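Local coordinates for leucyl-tRNA synthetase subunit alpha (Aquifex aeolicus, PDB 3O0A), which charges tRNA(Leu) with leucine and, through its CP1 hydrolytic domain, probably clears mischarged aminoacyl-tRNA by hydrolysis, at residues F51-V56 / A138-P143. Numbering follows the deposited sequence.
Sequences FGATFV and AIMCVP
Two backbone hydrogen bonds tie 51-56 to 138-143. C141 N donates to F55 O at 2.8 Å, within the carbonyl plane, and C141 O receives T54 N at 3.0 Å, almost along the C=O axis (174°). The same C141 O also takes a CA-H...O contact from A53 CA, so this oxygen receives one hydrogen bond and one weaker contact. Ring contacts form the second group. F55 holds CG in the crowded position between backbone N and carbonyl carbon (chi1 59°), which lays its ring over C141. C141 CB sits over the face of the F55 ring, 3.4 Å from its centroid, as a CH-pi contact, while C141 SG lies obliquely to that ring, 4.1 Å from the centroid, a sulfur-aromatic contact. P143 CG comes to the ring edge, 3.5 Å from F55 CE1. An alanine at F55 removes the ring that covers C141 and meets P143, and would probably loosen the packing of both. In the CP1 editing domain the pairing adds 138-141 antiparallel to 55-58 as an outermost strand of a mixed four-stranded sheet, with V56 and M140 a non-hydrogen-bonded pair; helix 147-156 packs against F55 and P143 through A153. Among aliphatic contacts, A53 CB faces M140 CB at 4.1 Å and V142 CG2 at 4.3 Å. T54 OG1 touches P143 CD but hydrogen-bonds to P159 O.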
loop_
_atom_site.group_PDB
_atom_site.type_symbol
_atom_site.label_atom_id
_atom_site.label_comp_id
_atom_site.label_asym_id
_atom_site.label_seq_id
_atom_site.Cartn_x
_atom_site.Cartn_y
_atom_site.Cartn_z
ATOM N N PHE A 51 -2.019 -3.429 -10.226
ATOM C CA PHE A 51 -1.765 -4.872 -10.194
ATOM C C PHE A 51 -0.348 -5.176 -9.713
ATOM O O PHE A 51 -0.045 -6.312 -9.347
ATOM C CB PHE A 51 -2.023 -5.515 -11.558
ATOM C CG PHE A 51 -3.486 -5.615 -11.915
ATOM C CD1 PHE A 51 -4.161 -4.524 -12.457
ATOM C CD2 PHE A 51 -4.184 -6.816 -11.723
ATOM C CE1 PHE A 51 -5.525 -4.609 -12.800
ATOM C CE2 PHE A 51 -5.545 -6.924 -12.070
ATOM C CZ PHE A 51 -6.222 -5.812 -12.606
ATOM N N GLY A 52 0.507 -4.155 -9.710
ATOM C CA GLY A 52 1.909 -4.311 -9.323
ATOM C C GLY A 52 2.178 -3.966 -7.876
ATOM O O GLY A 52 3.328 -3.981 -7.440
ATOM N N ALA A 53 1.118 -3.670 -7.123
ATOM C CA ALA A 53 1.274 -3.365 -5.702
ATOM C C ALA A 53 1.675 -4.627 -4.956
ATOM O O ALA A 53 0.962 -5.630 -4.986
ATOM C CB ALA A 53 -0.014 -2.741 -5.116
ATOM N N THR A 54 2.845 -4.590 -4.325
ATOM C CA THR A 54 3.336 -5.761 -3.582
ATOM C C THR A 54 3.389 -5.529 -2.074
ATOM O O THR A 54 3.730 -6.447 -1.305
ATOM C CB THR A 54 4.713 -6.220 -4.095
ATOM O OG1 THR A 54 5.671 -5.176 -3.902
ATOM C CG2 THR A 54 4.644 -6.574 -5.578
ATOM N N PHE A 55 3.097 -4.290 -1.665
ATOM C CA PHE A 55 2.908 -3.946 -0.258
ATOM C C PHE A 55 2.217 -2.593 -0.132
ATOM O O PHE A 55 2.078 -1.864 -1.127
ATOM C CB PHE A 55 4.238 -4.007 0.546
ATOM C CG PHE A 55 5.331 -3.092 0.051
ATOM C CD1 PHE A 55 6.089 -3.413 -1.080
ATOM C CD2 PHE A 55 5.670 -1.954 0.779
ATOM C CE1 PHE A 55 7.128 -2.581 -1.505
ATOM C CE2 PHE A 55 6.708 -1.115 0.361
ATOM C CZ PHE A 55 7.434 -1.430 -0.788
ATOM N N VAL A 56 1.736 -2.307 1.078
ATOM C CA VAL A 56 1.076 -1.057 1.410
ATOM C C VAL A 56 1.872 -0.400 2.524
ATOM O O VAL A 56 2.353 -1.094 3.423
ATOM C CB VAL A 56 -0.383 -1.340 1.865
ATOM C CG1 VAL A 56 -1.062 -0.094 2.448
ATOM C CG2 VAL A 56 -1.196 -1.902 0.690
ATOM N N ALA A 138 -1.698 6.957 3.289
ATOM C CA ALA A 138 -1.359 5.560 3.012
ATOM C C ALA A 138 -1.184 5.407 1.514
ATOM O O ALA A 138 -1.930 6.001 0.722
ATOM C CB ALA A 138 -2.441 4.630 3.498
ATOM N N ILE A 139 -0.184 4.631 1.122
ATOM C CA ILE A 139 0.087 4.448 -0.303
ATOM C C ILE A 139 0.142 2.965 -0.659
ATOM O O ILE A 139 0.464 2.115 0.187
ATOM C CB ILE A 139 1.401 5.176 -0.744
ATOM C CG1 ILE A 139 2.627 4.603 -0.020
ATOM C CG2 ILE A 139 1.282 6.699 -0.513
ATOM C CD1 ILE A 139 3.968 4.915 -0.715
ATOM N N MET A 140 -0.185 2.661 -1.911
ATOM C CA MET A 140 0.183 1.369 -2.467
ATOM C C MET A 140 1.604 1.453 -2.994
ATOM O O MET A 140 2.020 2.474 -3.576
ATOM C CB MET A 140 -0.785 0.923 -3.555
ATOM C CG MET A 140 -0.690 1.719 -4.842
ATOM S SD MET A 140 -1.981 1.165 -5.962
ATOM C CE MET A 140 -1.326 1.852 -7.482
ATOM N N CYS A 141 2.367 0.391 -2.765
ATOM C CA CYS A 141 3.760 0.408 -3.151
ATOM C C CYS A 141 4.045 -0.553 -4.294
ATOM O O CYS A 141 3.734 -1.739 -4.223
ATOM C CB CYS A 141 4.647 0.133 -1.937
ATOM S SG CYS A 141 4.379 1.337 -0.611
ATOM N N VAL A 142 4.646 -0.005 -5.343
ATOM C CA VAL A 142 4.875 -0.706 -6.595
ATOM C C VAL A 142 6.376 -0.542 -6.889
ATOM O O VAL A 142 6.781 0.344 -7.655
ATOM C CB VAL A 142 4.000 -0.130 -7.732
ATOM C CG1 VAL A 142 4.188 -0.915 -9.048
ATOM C CG2 VAL A 142 2.516 -0.121 -7.312
ATOM N N PRO A 143 7.211 -1.386 -6.258
ATOM C CA PRO A 143 8.659 -1.216 -6.406
ATOM C C PRO A 143 9.171 -1.276 -7.844
ATOM O O PRO A 143 10.191 -0.660 -8.143
ATOM C CB PRO A 143 9.262 -2.372 -5.599
ATOM C CG PRO A 143 8.172 -2.974 -4.841
ATOM C CD PRO A 143 6.854 -2.510 -5.374
#